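Local coordinates for protein malonyl-CoA decarboxylase (Rhodopseudomonas palustris, PDB 4KSA) that probably catalyses the decarboxylation of malonyl-CoA to acetyl-CoA and carbon dioxide, at residues A4-A7 / S8-G12; L284-Q287 / V288-I292; L415-L418 / G419-E422. All coordinates share one frame; numbering follows the deposited sequence.

All three contacts are local, each within a single run of chain. Contact 1 is at the surface, at the N-terminal start of helix 6-22, where two neighbouring subunits approach. Contact 2 is partly buried in helix 284-295, with aliphatic side chains against the sheet and charged ones on its outer side. Contact 3, also partly buried, is the turn from strand 411-416 into helix 421-431. Contacts 2 and 3 touch: Ile285 and Lys286 of the former pack on Tyr416 and Leu418 of the latter. Contact 1 stays about 10 Å from contact 2 at the nearest atoms. Contact 1 combines backbone and hydroxyl bonds with loosely paired charges, whereas contact 3 joins one shared carbonyl to apolar packing.

Contact 1. Residues A4-A7 / S8-G12; sequences ADRA and SEFLG
Arg6 overlaps the start of the Phe10 side chain, one helical turn further on. Its NH1 comes within 3.6 Å of Phe10 CB and reaches the edge of the ring, near the ring plane. The guanidinium and the ring are turned 65° from each other, so this is an edge approach and not a stack. The Arg6 chain leaves with CG anti to the backbone N (chi1 161°) and bends at chi2 and chi3, which carries the guanidinium on toward Phe10. Glu9 OE1 is over one guanidinium face, 4.3 Å from Arg6 NE. No N-H points at it, so only the opposite charges speak for the pair. The backbone supplies the firmer links. Phe10 N donates to Arg6 O at 2.8 Å, nearly straight at 173°. Glu9 N donates to Asp5 O, and Leu11 N to Ala7 O. Ser8 OG donates to Ala4 O at 2.8 Å, in the carbonyl plane, and so ties the carbonyl of Ala4 to the first turn. Outside the contact, Asp226 of the second subunit forms a long, weak ion pair with Arg6 NH1. Thr181 of the third subunit packs on Arg6. The chemistry implies a helix start held mainly by backbone and hydroxyl bonds, with the arginine charge probably steadied by loose attraction from two acids, Glu9 and Asp226 of the second subunit.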
ATOM      1  N   ALA A   4      13.372   3.195  10.858  1.00 97.22           N
ATOM      2  CA  ALA A   4      13.168   4.515  10.280  1.00 96.39           C
ATOM      3  C   ALA A   4      12.291   4.329   9.046  1.00 95.00           C
ATOM      4  O   ALA A   4      11.427   5.156   8.749  1.00 94.08           O
ATOM      5  CB  ALA A   4      14.517   5.140   9.892  1.00 96.57           C
ATOM      6  N   ASP A   5      12.520   3.219   8.347  1.00 93.99           N
ATOM      7  CA  ASP A   5      11.780   2.880   7.136  1.00 92.68           C
ATOM      8  C   ASP A   5      10.568   2.005   7.455  1.00 89.79           C
ATOM      9  O   ASP A   5       9.584   1.988   6.709  1.00 89.00           O
ATOM     10  CB  ASP A   5      12.706   2.163   6.146  1.00 95.06           C
ATOM     11  CG  ASP A   5      13.913   3.011   5.752  1.00 97.42           C
ATOM     12  OD1 ASP A   5      13.713   4.154   5.273  1.00 97.46           O
ATOM     13  OD2 ASP A   5      15.061   2.535   5.919  1.00 98.39           O
ATOM     14  N   ARG A   6      10.656   1.279   8.568  1.00 86.17           N
ATOM     15  CA  ARG A   6       9.586   0.402   9.038  1.00 81.63           C
ATOM     16  C   ARG A   6       8.434   1.261   9.551  1.00 78.86           C
ATOM     17  O   ARG A   6       7.270   1.018   9.241  1.00 77.81           O
ATOM     18  CB  ARG A   6      10.127  -0.489  10.156  1.00 81.57           C
ATOM     19  CG  ARG A   6       9.110  -1.143  11.077  1.00 81.78           C
ATOM     20  CD  ARG A   6       8.355  -2.293  10.425  1.00 82.34           C
ATOM     21  NE  ARG A   6       7.042  -1.890   9.929  1.00 81.17           N
ATOM     22  CZ  ARG A   6       6.074  -2.743   9.610  1.00 81.24           C
ATOM     23  NH1 ARG A   6       4.912  -2.288   9.165  1.00 80.79           N
ATOM     24  NH2 ARG A   6       6.269  -4.052   9.745  1.00 80.27           N
ATOM     25  N   ALA A   7       8.772   2.277  10.333  1.00 76.42           N
ATOM     26  CA  ALA A   7       7.773   3.174  10.890  1.00 74.78           C
ATOM     27  C   ALA A   7       7.075   3.965   9.791  1.00 73.70           C
ATOM     28  O   ALA A   7       5.963   4.465   9.981  1.00 72.41           O
ATOM     29  CB  ALA A   7       8.422   4.118  11.882  1.00 74.09           C
ATOM     30  N   SER A   8       7.736   4.084   8.645  1.00 72.65           N
ATOM     31  CA  SER A   8       7.166   4.811   7.517  1.00 72.31           C
ATOM     32  C   SER A   8       6.248   3.872   6.746  1.00 70.17           C
ATOM     33  O   SER A   8       5.183   4.277   6.275  1.00 67.16           O
ATOM     34  CB  SER A   8       8.283   5.339   6.621  1.00 73.28           C
ATOM     35  OG  SER A   8       9.162   6.149   7.384  1.00 76.61           O
ATOM     36  N   GLU A   9       6.674   2.617   6.623  1.00 70.22           N
ATOM     37  CA  GLU A   9       5.874   1.598   5.954  1.00 70.43           C
ATOM     38  C   GLU A   9       4.581   1.553   6.759  1.00 68.99           C
ATOM     39  O   GLU A   9       3.492   1.785   6.225  1.00 68.45           O
ATOM     40  CB  GLU A   9       6.567   0.229   6.022  1.00 73.10           C
ATOM     41  CG  GLU A   9       7.784   0.075   5.108  1.00 78.68           C
ATOM     42  CD  GLU A   9       8.668  -1.125   5.477  1.00 81.95           C
ATOM     43  OE1 GLU A   9       8.125  -2.213   5.784  1.00 83.08           O
ATOM     44  OE2 GLU A   9       9.914  -0.982   5.444  1.00 82.59           O
ATOM     45  N   PHE A  10       4.722   1.286   8.058  1.00 67.36           N
ATOM     46  CA  PHE A  10       3.583   1.207   8.955  1.00 66.24           C
ATOM     47  C   PHE A  10       2.682   2.434   8.896  1.00 65.70           C
ATOM     48  O   PHE A  10       1.503   2.315   8.576  1.00 67.27           O
ATOM     49  CB  PHE A  10       4.033   0.997  10.393  1.00 68.51           C
ATOM     50  CG  PHE A  10       2.900   0.669  11.316  1.00 71.98           C
ATOM     51  CD1 PHE A  10       2.238  -0.554  11.209  1.00 72.64           C
ATOM     52  CD2 PHE A  10       2.451   1.596  12.253  1.00 72.58           C
ATOM     53  CE1 PHE A  10       1.142  -0.850  12.017  1.00 73.58           C
ATOM     54  CE2 PHE A  10       1.355   1.311  13.068  1.00 73.85           C
ATOM     55  CZ  PHE A  10       0.699   0.086  12.949  1.00 73.98           C
ATOM     56  N   LEU A  11       3.222   3.610   9.208  1.00 63.85           N
ATOM     57  CA  LEU A  11       2.421   4.835   9.172  1.00 62.69           C
ATOM     58  C   LEU A  11       1.712   5.050   7.829  1.00 61.05           C
ATOM     59  O   LEU A  11       0.535   5.417   7.795  1.00 59.70           O
ATOM     60  CB  LEU A  11       3.282   6.061   9.511  1.00 63.15           C
ATOM     61  CG  LEU A  11       3.688   6.229  10.985  1.00 63.52           C
ATOM     62  CD1 LEU A  11       4.533   7.487  11.138  1.00 62.95           C
ATOM     63  CD2 LEU A  11       2.440   6.311  11.865  1.00 62.03           C
ATOM     64  N   GLY A  12       2.420   4.821   6.727  1.00 60.02           N
ATOM     65  CA  GLY A  12       1.808   4.992   5.424  1.00 56.91           C
ATOM     66  C   GLY A  12       0.577   4.118   5.322  1.00 56.31           C
ATOM     67  O   GLY A  12      -0.495   4.579   4.898  1.00 53.50           O
TER

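Contact 2. Residues L284-Q287 / V288-I292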
ATOM      1  N   LEU A 284      10.200  22.215   7.440  1.00 41.23           N
ATOM      2  CA  LEU A 284       9.343  21.859   6.331  1.00 41.45           C
ATOM      3  C   LEU A 284      10.107  21.901   5.029  1.00 40.76           C
ATOM      4  O   LEU A 284      10.127  20.926   4.290  1.00 43.45           O
ATOM      5  CB  LEU A 284       8.142  22.807   6.248  1.00 41.34           C
ATOM      6  CG  LEU A 284       7.151  22.852   7.411  1.00 39.93           C
ATOM      7  CD1 LEU A 284       5.958  23.635   6.914  1.00 41.38           C
ATOM      8  CD2 LEU A 284       6.714  21.448   7.853  1.00 39.89           C
ATOM      9  N   ILE A 285      10.734  23.033   4.740  1.00 40.44           N
ATOM     10  CA  ILE A 285      11.488  23.165   3.501  1.00 40.16           C
ATOM     11  C   ILE A 285      12.624  22.132   3.443  1.00 40.29           C
ATOM     12  O   ILE A 285      13.011  21.654   2.373  1.00 36.56           O
ATOM     13  CB  ILE A 285      12.027  24.598   3.367  1.00 39.87           C
ATOM     14  CG1 ILE A 285      10.847  25.581   3.406  1.00 37.67           C
ATOM     15  CG2 ILE A 285      12.820  24.753   2.061  1.00 37.77           C
ATOM     16  CD1 ILE A 285       9.934  25.482   2.213  1.00 32.60           C
ATOM     17  N   LYS A 286      13.134  21.771   4.609  1.00 41.26           N
ATOM     18  CA  LYS A 286      14.184  20.774   4.695  1.00 45.41           C
ATOM     19  C   LYS A 286      13.696  19.524   3.956  1.00 47.48           C
ATOM     20  O   LYS A 286      14.360  19.003   3.055  1.00 49.42           O
ATOM     21  CB  LYS A 286      14.442  20.438   6.156  1.00 45.24           C
ATOM     22  CG  LYS A 286      15.876  20.187   6.496  1.00 48.03           C
ATOM     23  CD  LYS A 286      16.344  18.834   6.044  1.00 48.59           C
ATOM     24  CE  LYS A 286      17.646  18.517   6.747  1.00 51.67           C
ATOM     25  NZ  LYS A 286      17.508  18.717   8.220  1.00 51.36           N
ATOM     26  N   GLN A 287      12.509  19.062   4.324  1.00 47.32           N
ATOM     27  CA  GLN A 287      11.950  17.885   3.698  1.00 47.72           C
ATOM     28  C   GLN A 287      11.763  18.036   2.193  1.00 47.57           C
ATOM     29  O   GLN A 287      12.088  17.127   1.436  1.00 48.26           O
ATOM     30  CB  GLN A 287      10.633  17.542   4.369  1.00 49.69           C
ATOM     31  CG  GLN A 287      10.769  17.414   5.869  1.00 52.14           C
ATOM     32  CD  GLN A 287       9.465  17.036   6.517  1.00 54.68           C
ATOM     33  OE1 GLN A 287       8.943  15.943   6.293  1.00 56.24           O
ATOM     34  NE2 GLN A 287       8.918  17.945   7.314  1.00 55.33           N
ATOM     35  N   VAL A 288      11.241  19.175   1.754  1.00 46.87           N
ATOM     36  CA  VAL A 288      11.037  19.395   0.329  1.00 46.33           C
ATOM     37  C   VAL A 288      12.367  19.398  -0.414  1.00 48.48           C
ATOM     38  O   VAL A 288      12.438  18.963  -1.563  1.00 49.33           O
ATOM     39  CB  VAL A 288      10.311  20.732   0.055  1.00 44.93           C
ATOM     40  CG1 VAL A 288      10.154  20.960  -1.446  1.00 40.72           C
ATOM     41  CG2 VAL A 288       8.952  20.724   0.734  1.00 41.57           C
ATOM     42  N   VAL A 289      13.428  19.875   0.232  1.00 50.32           N
ATOM     43  CA  VAL A 289      14.732  19.908  -0.431  1.00 51.51           C
ATOM     44  C   VAL A 289      15.317  18.510  -0.529  1.00 52.92           C
ATOM     45  O   VAL A 289      15.766  18.098  -1.601  1.00 51.63           O
ATOM     46  CB  VAL A 289      15.750  20.838   0.295  1.00 50.85           C
ATOM     47  CG1 VAL A 289      17.163  20.477  -0.122  1.00 50.33           C
ATOM     48  CG2 VAL A 289      15.485  22.296  -0.072  1.00 46.98           C
ATOM     49  N   GLU A 290      15.306  17.785   0.589  1.00 55.19           N
ATOM     50  CA  GLU A 290      15.834  16.424   0.611  1.00 56.58           C
ATOM     51  C   GLU A 290      15.080  15.592  -0.419  1.00 57.02           C
ATOM     52  O   GLU A 290      15.650  14.679  -1.017  1.00 58.74           O
ATOM     53  CB  GLU A 290      15.705  15.816   2.013  1.00 55.76           C
ATOM     54  CG  GLU A 290      16.457  16.642   3.061  1.00 60.97           C
ATOM     55  CD  GLU A 290      16.496  16.028   4.466  1.00 63.36           C
ATOM     56  OE1 GLU A 290      15.419  15.782   5.062  1.00 64.47           O
ATOM     57  OE2 GLU A 290      17.619  15.806   4.982  1.00 62.76           O
ATOM     58  N   GLU A 291      13.812  15.919  -0.654  1.00 57.21           N
ATOM     59  CA  GLU A 291      13.032  15.176  -1.637  1.00 58.79           C
ATOM     60  C   GLU A 291      13.518  15.449  -3.054  1.00 59.34           C
ATOM     61  O   GLU A 291      13.827  14.521  -3.796  1.00 60.08           O
ATOM     62  CB  GLU A 291      11.544  15.518  -1.528  1.00 59.87           C
ATOM     63  CG  GLU A 291      10.729  15.160  -2.783  1.00 63.68           C
ATOM     64  CD  GLU A 291      10.709  13.662  -3.111  1.00 66.78           C
ATOM     65  OE1 GLU A 291      10.335  13.313  -4.261  1.00 65.61           O
ATOM     66  OE2 GLU A 291      11.050  12.839  -2.225  1.00 66.68           O
ATOM     67  N   ILE A 292      13.582  16.720  -3.430  1.00 59.88           N
ATOM     68  CA  ILE A 292      14.038  17.085  -4.764  1.00 59.14           C
ATOM     69  C   ILE A 292      15.422  16.486  -5.016  1.00 59.92           C
ATOM     70  O   ILE A 292      15.670  15.896  -6.067  1.00 59.21           O
ATOM     71  CB  ILE A 292      14.096  18.635  -4.937  1.00 57.19           C
ATOM     72  CG1 ILE A 292      12.690  19.217  -4.795  1.00 58.00           C
ATOM     73  CG2 ILE A 292      14.648  19.002  -6.298  1.00 53.48           C
ATOM     74  CD1 ILE A 292      12.624  20.732  -4.834  1.00 57.47           C
TER
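Lys286 O accepts a bond from Glu290 N at 2.9 Å, almost straight at 175°, and the two side chains also meet. Val289 N also approaches Lys286 O, but that bond is weak. Its main acceptor is Ile285 O, at 2.8 Å. Val288 N donates to Leu284 O at 3.3 Å, and Glu291 N to Gln287 O at 3.0 Å. The carbonyls of Leu284 through Gln287 are therefore all used in the regular helical pattern. At the helix start, Asn386 OD1 accepts from Ile285 N and, weakly, from Leu284 N. Gln287 NE2 turns back to bond Phe283 O.

The charged side chains behave differently. The aliphatic part of Lys286, at CD and CE, lies against the Glu290 carboxylate, and the two chains cross obliquely. Lys286 NZ stays 4.4 Å from Glu290 OE2, beyond a salt bridge, and its ion pair with Glu422 is also long and weak. Glu290 CG sits anti to its own carbonyl carbon (chi1 -59°), which leads the chain back along the helix toward Lys286. Glu291 turns elsewhere and makes its salt bridge with Arg294.

On the inner side Ile285 CG2 and Val289 CG2 are 4.2 Å apart, and both residues pack on Phe265 of strand 262-270. Val288 reaches Phe265 too, and also Tyr217 and Phe219. The helix is the crossover of a beta-alpha-beta unit from strand 262-270 to strand 301-304. Its chemistry implies a backbone satisfied mostly by its own i to i+4 bonds, with Asn386 serving the first N-H groups. Lys286 and Glu290 probably attract each other without a salt bridge, while Glu291 is paired with Arg294.

Contact 3. Residues L415-L418 / G419-E422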
ATOM      1  N   LEU A 415      18.558  31.425   0.980  1.00 45.60           N
ATOM      2  CA  LEU A 415      19.394  30.331   0.517  1.00 46.33           C
ATOM      3  C   LEU A 415      19.306  29.147   1.464  1.00 46.94           C
ATOM      4  O   LEU A 415      19.614  29.256   2.658  1.00 45.52           O
ATOM      5  CB  LEU A 415      20.844  30.834   0.381  1.00 45.79           C
ATOM      6  CG  LEU A 415      21.947  30.024  -0.315  1.00 44.90           C
ATOM      7  CD1 LEU A 415      22.396  28.884   0.586  1.00 43.94           C
ATOM      8  CD2 LEU A 415      21.452  29.528  -1.663  1.00 42.27           C
ATOM      9  N   TYR A 416      18.853  28.019   0.924  1.00 47.50           N
ATOM     10  CA  TYR A 416      18.732  26.806   1.720  1.00 48.88           C
ATOM     11  C   TYR A 416      19.911  25.914   1.405  1.00 49.32           C
ATOM     12  O   TYR A 416      20.099  25.484   0.264  1.00 49.11           O
ATOM     13  CB  TYR A 416      17.423  26.058   1.420  1.00 47.48           C
ATOM     14  CG  TYR A 416      16.197  26.638   2.094  1.00 47.17           C
ATOM     15  CD1 TYR A 416      15.372  27.544   1.426  1.00 46.22           C
ATOM     16  CD2 TYR A 416      15.868  26.300   3.413  1.00 47.24           C
ATOM     17  CE1 TYR A 416      14.248  28.104   2.054  1.00 44.62           C
ATOM     18  CE2 TYR A 416      14.744  26.859   4.052  1.00 45.99           C
ATOM     19  CZ  TYR A 416      13.947  27.762   3.359  1.00 44.05           C
ATOM     20  OH  TYR A 416      12.872  28.351   3.967  1.00 41.76           O
ATOM     21  N   ALA A 417      20.718  25.668   2.425  1.00 50.51           N
ATOM     22  CA  ALA A 417      21.892  24.822   2.290  1.00 53.39           C
ATOM     23  C   ALA A 417      21.663  23.641   3.201  1.00 55.15           C
ATOM     24  O   ALA A 417      21.726  23.765   4.429  1.00 54.21           O
ATOM     25  CB  ALA A 417      23.139  25.574   2.716  1.00 54.40           C
ATOM     26  N   LEU A 418      21.390  22.499   2.582  1.00 56.89           N
ATOM     27  CA  LEU A 418      21.111  21.264   3.292  1.00 59.41           C
ATOM     28  C   LEU A 418      22.263  20.792   4.178  1.00 62.20           C
ATOM     29  O   LEU A 418      22.487  19.591   4.324  1.00 64.26           O
ATOM     30  CB  LEU A 418      20.737  20.193   2.267  1.00 58.86           C
ATOM     31  CG  LEU A 418      20.244  18.831   2.739  1.00 58.30           C
ATOM     32  CD1 LEU A 418      19.249  18.980   3.876  1.00 56.40           C
ATOM     33  CD2 LEU A 418      19.617  18.120   1.545  1.00 59.36           C
ATOM     34  N   GLY A 419      22.986  21.745   4.762  1.00 63.25           N
ATOM     35  CA  GLY A 419      24.096  21.436   5.642  1.00 63.68           C
ATOM     36  C   GLY A 419      24.118  22.376   6.838  1.00 65.16           C
ATOM     37  O   GLY A 419      24.751  22.101   7.865  1.00 64.66           O
ATOM     38  N   ASP A 420      23.425  23.503   6.705  1.00 65.69           N
ATOM     39  CA  ASP A 420      23.365  24.472   7.785  1.00 66.86           C
ATOM     40  C   ASP A 420      21.941  24.831   8.209  1.00 65.29           C
ATOM     41  O   ASP A 420      21.756  25.704   9.061  1.00 65.16           O
ATOM     42  CB  ASP A 420      24.143  25.737   7.412  1.00 70.56           C
ATOM     43  CG  ASP A 420      24.304  25.902   5.917  1.00 74.34           C
ATOM     44  OD1 ASP A 420      25.052  25.110   5.304  1.00 77.91           O
ATOM     45  OD2 ASP A 420      23.685  26.823   5.352  1.00 77.42           O
ATOM     46  N   ILE A 421      20.945  24.159   7.628  1.00 62.69           N
ATOM     47  CA  ILE A 421      19.552  24.414   7.981  1.00 60.31           C
ATOM     48  C   ILE A 421      19.407  24.375   9.497  1.00 60.83           C
ATOM     49  O   ILE A 421      18.911  25.316  10.111  1.00 61.21           O
ATOM     50  CB  ILE A 421      18.598  23.355   7.400  1.00 60.25           C
ATOM     51  CG1 ILE A 421      18.484  23.506   5.884  1.00 59.12           C
ATOM     52  CG2 ILE A 421      17.228  23.485   8.052  1.00 59.27           C
ATOM     53  CD1 ILE A 421      17.844  24.788   5.459  1.00 60.32           C
ATOM     54  N   GLU A 422      19.849  23.283  10.107  1.00 61.07           N
ATOM     55  CA  GLU A 422      19.742  23.154  11.553  1.00 61.11           C
ATOM     56  C   GLU A 422      20.551  24.207  12.278  1.00 60.24           C
ATOM     57  O   GLU A 422      20.081  24.793  13.253  1.00 59.82           O
ATOM     58  CB  GLU A 422      20.170  21.757  11.998  1.00 62.15           C
ATOM     59  CG  GLU A 422      19.146  20.693  11.634  1.00 67.36           C
ATOM     60  CD  GLU A 422      19.492  19.330  12.188  1.00 70.61           C
ATOM     61  OE1 GLU A 422      19.869  19.255  13.383  1.00 71.77           O
ATOM     62  OE2 GLU A 422      19.378  18.339  11.431  1.00 72.39           O
TER
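Ile421 reaches back across the turn to Ala417 and Tyr416. Its CB stands 4.3 Å from Ala417 O. From there CG1 comes to 3.6 Å from the same oxygen. CG1 is anti to the carbonyl carbon of Ile421 (chi1 -71°), and the next torsion swings the tip toward the strand. CD1 ends at the edge of the Tyr416 ring, near its plane, beside CD2 and with CE2 at 4.0 Å. The methyl thus borders the ring instead of lying over a face. The far end of that ring is fixed separately, for Tyr416 OH is hydrogen-bonded to His383 ND1.

Ala417 O is the hub of the turn. Asp420 N donates to it at 2.9 Å with an angle of 166°, from above the carbonyl plane. Ile421 N adds a weak bond at 3.3 Å. Asp420 holds the N-cap position of helix 421-431, but its side chain makes no capping bond. Its carboxylate instead folds back over Ala417 CB, with CG 3.4 Å from that methyl. An alanine at Asp420 would take away this carboxylate, which would probably uncover the Ala417 methyl and lose a negative charge near the positive end of the helix.

The backbone bond from Asp420 N to Ala417 O closes a beta-turn between strand and helix. Strand 411-416 lies antiparallel between strands 301-304 and 389-394, and Tyr416 packs on Phe302 and Thr304. The turn thus carries the chain out of the mixed sheet into helix 421-431, in a domain assigned to the acetyltransferase clan and consistent with a GNAT-like fold.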